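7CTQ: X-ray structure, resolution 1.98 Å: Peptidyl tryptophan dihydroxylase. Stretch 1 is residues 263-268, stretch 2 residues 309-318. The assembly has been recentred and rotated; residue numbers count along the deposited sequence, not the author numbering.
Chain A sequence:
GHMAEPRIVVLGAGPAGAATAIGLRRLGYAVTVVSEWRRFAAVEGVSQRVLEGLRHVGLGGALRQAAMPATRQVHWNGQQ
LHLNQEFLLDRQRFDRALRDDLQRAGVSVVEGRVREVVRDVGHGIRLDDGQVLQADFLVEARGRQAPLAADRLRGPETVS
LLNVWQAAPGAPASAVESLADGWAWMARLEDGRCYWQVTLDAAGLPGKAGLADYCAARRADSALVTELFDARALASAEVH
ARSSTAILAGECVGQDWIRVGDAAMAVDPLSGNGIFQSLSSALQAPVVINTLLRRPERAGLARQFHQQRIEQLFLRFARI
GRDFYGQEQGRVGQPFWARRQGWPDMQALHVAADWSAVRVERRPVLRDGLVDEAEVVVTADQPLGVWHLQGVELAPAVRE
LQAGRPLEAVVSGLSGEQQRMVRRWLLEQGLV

Stretch 1 (263-268) AAMAVD
Stretch 2 (309-318) RIEQLFLRFA

How are the two backbones laid against each other? Residues 309-318 form one stretch of a longer helix, with phi/psi close to -60/-45 throughout and regular i to i+4 hydrogen bonds, such as Phe 314 N to Ile 310 O at 2.9 Å and Ala 318 N to Phe 314 O at 2.8 Å. The other stretch leaves a loop at Ala 264 (-95/-48) and becomes extended: Met 265 at -159/145 and Ala 266 at -154/135 are strand, and Val 267 follows at -106/174. The two chains advance in the same general direction, since Met 265 CA lies 6.0 Å from Phe 314 CA and Val 267 CA lies 5.8 Å from Ala 318 CA. Two residues of extended chain thus keep pace with one helical turn.

Which side chains does this register bring together? In the extended segment, side chains alternate: CA-to-CB points toward the helix at Met 265 and Val 267 and away from it at Ala 266. The helix answers with Ile 310, Phe 314, Phe 317 and Ala 318, while Leu 313 adds a smaller contact. No hydrogen bond crosses between the stretches, so the contact rests on apolar packing, burying 369 Å² over both sides.

How does Met 265 fit against the helix? Its chi1 is 48° (p), with chi2 at 109° and chi3 at -8°, both between the usual wells; the nearly eclipsed chi3 folds Met 265 CE back toward its own CB. Met 265 CG packs 3.5 Å from Ile 310 CG2, and Met 265 SD is 4.2 Å from Leu 313 CB. Met 265 CE reaches Phe 314 CA at 3.7 Å and also meets two ring edges, 4.0 Å from Phe 314 CD1 and 4.2 Å from Phe 317 CD2, the latter ring set by chi1 -62° (m) and chi2 -35°. Ile 310 (chi1 -67°, chi2 -51°, both m) also approaches Ala 264, its CG2 lying 4.1 Å from Ala 264 CB.

What completes the contact toward Ala 318? Val 267, with chi1 at -53° (m), sends CG1 to the helix, 3.9 Å from Phe 314 CD1, 4.0 Å from Phe 317 CB and 4.2 Å from Ala 318 CB. The methyl also touches backbone, with Val 267 CG1 3.7 Å from Ala 318 N. Phe 314 (chi1 173°, t; chi2 82°) extends its ring beside the strand, where Ala 266 O meets the ring edge 3.6 Å from Phe 314 CE1; the slightly positive hydrogens of an aromatic edge suit a carbonyl oxygen.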

ATOM      1  N   ALA A 263       4.185  -3.694   6.017  1.00 34.02           N
ATOM      2  CA  ALA A 263       4.330  -3.843   7.456  1.00 39.45           C
ATOM      3  C   ALA A 263       3.315  -3.010   8.225  1.00 41.59           C
ATOM      4  O   ALA A 263       3.025  -3.322   9.385  1.00 38.38           O
ATOM      5  CB  ALA A 263       5.729  -3.441   7.892  1.00 32.41           C
ATOM      6  N   ALA A 264       2.791  -1.944   7.619  1.00 39.98           N
ATOM      7  CA  ALA A 264       1.791  -1.124   8.293  1.00 28.95           C
ATOM      8  C   ALA A 264       0.382  -1.559   7.916  1.00 34.44           C
ATOM      9  O   ALA A 264      -0.473  -1.747   8.792  1.00 34.32           O
ATOM     10  CB  ALA A 264       2.005   0.358   7.962  1.00 29.79           C
ATOM     11  N   MET A 265       0.138  -1.722   6.623  1.00 31.95           N
ATOM     12  CA  MET A 265      -1.164  -2.101   6.104  1.00 33.51           C
ATOM     13  C   MET A 265      -0.999  -2.707   4.722  1.00 31.47           C
ATOM     14  O   MET A 265      -0.188  -2.247   3.915  1.00 34.86           O
ATOM     15  CB  MET A 265      -2.108  -0.895   6.019  1.00 32.32           C
ATOM     16  CG  MET A 265      -1.493   0.343   5.368  1.00 43.36           C
ATOM     17  SD  MET A 265      -2.100   0.769   3.722  1.00 71.02           S
ATOM     18  CE  MET A 265      -3.111  -0.635   3.328  1.00 24.58           C
ATOM     19  N   ALA A 266      -1.836  -3.694   4.431  1.00 28.88           N
ATOM     20  CA  ALA A 266      -1.856  -4.284   3.104  1.00 36.08           C
ATOM     21  C   ALA A 266      -3.237  -4.859   2.881  1.00 32.70           C
ATOM     22  O   ALA A 266      -3.782  -5.500   3.774  1.00 35.17           O
ATOM     23  CB  ALA A 266      -0.790  -5.375   2.962  1.00 34.69           C
ATOM     24  N   VAL A 267      -3.801  -4.619   1.705  1.00 31.77           N
ATOM     25  CA  VAL A 267      -5.043  -5.259   1.301  1.00 37.56           C
ATOM     26  C   VAL A 267      -4.694  -6.323   0.267  1.00 41.02           C
ATOM     27  O   VAL A 267      -3.541  -6.459  -0.137  1.00 40.93           O
ATOM     28  CB  VAL A 267      -6.071  -4.237   0.769  1.00 40.61           C
ATOM     29  CG1 VAL A 267      -6.254  -3.132   1.797  1.00 39.91           C
ATOM     30  CG2 VAL A 267      -5.619  -3.650  -0.558  1.00 35.92           C
ATOM     31  N   ASP A 268      -5.691  -7.109  -0.148  1.00 37.48           N
ATOM     32  CA  ASP A 268      -5.338  -8.210  -1.036  1.00 42.29           C
ATOM     33  C   ASP A 268      -5.029  -7.638  -2.427  1.00 47.55           C
ATOM     34  O   ASP A 268      -5.363  -6.485  -2.712  1.00 42.15           O
ATOM     35  CB  ASP A 268      -6.422  -9.315  -1.018  1.00 42.74           C
ATOM     36  CG  ASP A 268      -7.653  -9.053  -1.918  1.00 46.31           C
ATOM     37  OD1 ASP A 268      -7.781  -8.032  -2.634  1.00 62.11           O
ATOM     38  OD2 ASP A 268      -8.501  -9.974  -1.965  1.00 47.36           O
ATOM     39  N   ARG A 309      -3.863   8.002   9.647  1.00 27.33           N
ATOM     40  CA  ARG A 309      -3.677   7.984   8.197  1.00 29.65           C
ATOM     41  C   ARG A 309      -3.620   6.551   7.672  1.00 28.62           C
ATOM     42  O   ARG A 309      -4.312   6.202   6.705  1.00 27.87           O
ATOM     43  CB  ARG A 309      -2.407   8.753   7.805  1.00 30.07           C
ATOM     44  CG  ARG A 309      -2.016   8.568   6.324  1.00 32.15           C
ATOM     45  CD  ARG A 309      -0.848   9.470   5.876  1.00 31.36           C
ATOM     46  NE  ARG A 309      -0.376   9.123   4.530  1.00 33.88           N
ATOM     47  CZ  ARG A 309      -0.983   9.512   3.407  1.00 39.30           C
ATOM     48  NH1 ARG A 309      -2.080  10.257   3.468  1.00 33.01           N
ATOM     49  NH2 ARG A 309      -0.498   9.160   2.223  1.00 33.66           N
ATOM     50  N   ILE A 310      -2.800   5.699   8.305  1.00 32.78           N
ATOM     51  CA  ILE A 310      -2.660   4.316   7.849  1.00 26.88           C
ATOM     52  C   ILE A 310      -4.007   3.599   7.877  1.00 30.87           C
ATOM     53  O   ILE A 310      -4.353   2.859   6.949  1.00 30.51           O
ATOM     54  CB  ILE A 310      -1.614   3.570   8.707  1.00 31.22           C
ATOM     55  CG1 ILE A 310      -0.205   4.131   8.480  1.00 29.73           C
ATOM     56  CG2 ILE A 310      -1.645   2.091   8.415  1.00 33.85           C
ATOM     57  CD1 ILE A 310       0.196   4.217   7.033  1.00 34.06           C
ATOM     58  N   GLU A 311      -4.786   3.793   8.945  1.00 30.79           N
ATOM     59  CA  GLU A 311      -6.071   3.111   9.025  1.00 29.21           C
ATOM     60  C   GLU A 311      -7.022   3.602   7.932  1.00 29.34           C
ATOM     61  O   GLU A 311      -7.682   2.793   7.263  1.00 30.39           O
ATOM     62  CB  GLU A 311      -6.674   3.294  10.420  1.00 31.77           C
ATOM     63  CG  GLU A 311      -8.091   2.741  10.534  1.00 36.15           C
ATOM     64  CD  GLU A 311      -8.510   2.444  11.967  1.00 56.74           C
ATOM     65  OE1 GLU A 311      -9.654   1.985  12.154  1.00 52.66           O
ATOM     66  OE2 GLU A 311      -7.704   2.659  12.905  1.00 55.42           O
ATOM     67  N   GLN A 312      -7.081   4.918   7.705  1.00 28.90           N
ATOM     68  CA  GLN A 312      -7.964   5.420   6.652  1.00 33.40           C
ATOM     69  C   GLN A 312      -7.520   4.943   5.264  1.00 35.32           C
ATOM     70  O   GLN A 312      -8.364   4.577   4.429  1.00 26.30           O
ATOM     71  CB  GLN A 312      -8.052   6.941   6.719  1.00 33.44           C
ATOM     72  CG  GLN A 312      -8.793   7.420   7.957  1.00 34.16           C
ATOM     73  CD  GLN A 312     -10.192   6.811   8.090  1.00 44.66           C
ATOM     74  OE1 GLN A 312     -10.492   6.090   9.052  1.00 46.37           O
ATOM     75  NE2 GLN A 312     -11.042   7.081   7.113  1.00 37.91           N
ATOM     76  N   LEU A 313      -6.205   4.927   4.997  1.00 30.81           N
ATOM     77  CA  LEU A 313      -5.716   4.364   3.738  1.00 31.13           C
ATOM     78  C   LEU A 313      -6.157   2.910   3.586  1.00 30.92           C
ATOM     79  O   LEU A 313      -6.738   2.529   2.561  1.00 32.30           O
ATOM     80  CB  LEU A 313      -4.181   4.469   3.652  1.00 31.08           C
ATOM     81  CG  LEU A 313      -3.489   5.819   3.407  1.00 39.29           C
ATOM     82  CD1 LEU A 313      -1.968   5.649   3.455  1.00 35.41           C
ATOM     83  CD2 LEU A 313      -3.883   6.463   2.082  1.00 33.33           C
ATOM     84  N   PHE A 314      -5.897   2.086   4.611  1.00 30.56           N
ATOM     85  CA  PHE A 314      -6.292   0.678   4.590  1.00 29.06           C
ATOM     86  C   PHE A 314      -7.759   0.520   4.237  1.00 32.59           C
ATOM     87  O   PHE A 314      -8.125  -0.273   3.363  1.00 27.33           O
ATOM     88  CB  PHE A 314      -6.017   0.039   5.954  1.00 32.11           C
ATOM     89  CG  PHE A 314      -6.543  -1.374   6.091  1.00 33.31           C
ATOM     90  CD1 PHE A 314      -5.821  -2.460   5.583  1.00 30.34           C
ATOM     91  CD2 PHE A 314      -7.748  -1.622   6.736  1.00 27.11           C
ATOM     92  CE1 PHE A 314      -6.300  -3.748   5.727  1.00 32.51           C
ATOM     93  CE2 PHE A 314      -8.236  -2.903   6.873  1.00 31.04           C
ATOM     94  CZ  PHE A 314      -7.515  -3.972   6.364  1.00 31.56           C
ATOM     95  N   LEU A 315      -8.618   1.272   4.918  1.00 33.38           N
ATOM     96  CA  LEU A 315     -10.046   1.128   4.687  1.00 28.55           C
ATOM     97  C   LEU A 315     -10.422   1.565   3.281  1.00 27.79           C
ATOM     98  O   LEU A 315     -11.290   0.945   2.645  1.00 30.24           O
ATOM     99  CB  LEU A 315     -10.828   1.924   5.737  1.00 28.31           C
ATOM    100  CG  LEU A 315     -10.824   1.298   7.135  1.00 29.97           C
ATOM    101  CD1 LEU A 315     -11.526   2.205   8.137  1.00 37.85           C
ATOM    102  CD2 LEU A 315     -11.483  -0.091   7.123  1.00 33.78           C
ATOM    103  N   ARG A 316      -9.788   2.631   2.776  1.00 30.50           N
ATOM    104  CA  ARG A 316     -10.090   3.079   1.418  1.00 36.10           C
ATOM    105  C   ARG A 316      -9.676   2.029   0.392  1.00 37.39           C
ATOM    106  O   ARG A 316     -10.457   1.665  -0.499  1.00 32.54           O
ATOM    107  CB  ARG A 316      -9.404   4.411   1.121  1.00 39.29           C
ATOM    108  CG  ARG A 316      -9.640   4.867  -0.324  1.00 39.02           C
ATOM    109  CD  ARG A 316      -8.874   6.130  -0.681  1.00 45.54           C
ATOM    110  NE  ARG A 316      -8.854   6.335  -2.129  1.00 58.95           N
ATOM    111  CZ  ARG A 316      -9.854   6.873  -2.829  1.00 66.78           C
ATOM    112  NH1 ARG A 316     -10.970   7.268  -2.220  1.00 50.33           N
ATOM    113  NH2 ARG A 316      -9.738   7.016  -4.146  1.00 69.54           N
ATOM    114  N   PHE A 317      -8.452   1.517   0.509  1.00 31.01           N
ATOM    115  CA  PHE A 317      -8.014   0.509  -0.445  1.00 30.67           C
ATOM    116  C   PHE A 317      -8.827  -0.771  -0.318  1.00 31.00           C
ATOM    117  O   PHE A 317      -9.086  -1.435  -1.330  1.00 32.08           O
ATOM    118  CB  PHE A 317      -6.515   0.255  -0.281  1.00 30.62           C
ATOM    119  CG  PHE A 317      -5.675   1.476  -0.556  1.00 31.81           C
ATOM    120  CD1 PHE A 317      -6.061   2.384  -1.548  1.00 36.71           C
ATOM    121  CD2 PHE A 317      -4.525   1.742   0.195  1.00 33.47           C
ATOM    122  CE1 PHE A 317      -5.313   3.513  -1.807  1.00 39.02           C
ATOM    123  CE2 PHE A 317      -3.760   2.879  -0.055  1.00 35.74           C
ATOM    124  CZ  PHE A 317      -4.150   3.768  -1.057  1.00 38.52           C
ATOM    125  N   ALA A 318      -9.263  -1.120   0.900  1.00 32.11           N
ATOM    126  CA  ALA A 318     -10.088  -2.315   1.083  1.00 29.32           C
ATOM    127  C   ALA A 318     -11.422  -2.178   0.361  1.00 33.23           C
ATOM    128  O   ALA A 318     -11.929  -3.147  -0.220  1.00 30.03           O
ATOM    129  CB  ALA A 318     -10.323  -2.577   2.572  1.00 28.93           C
TER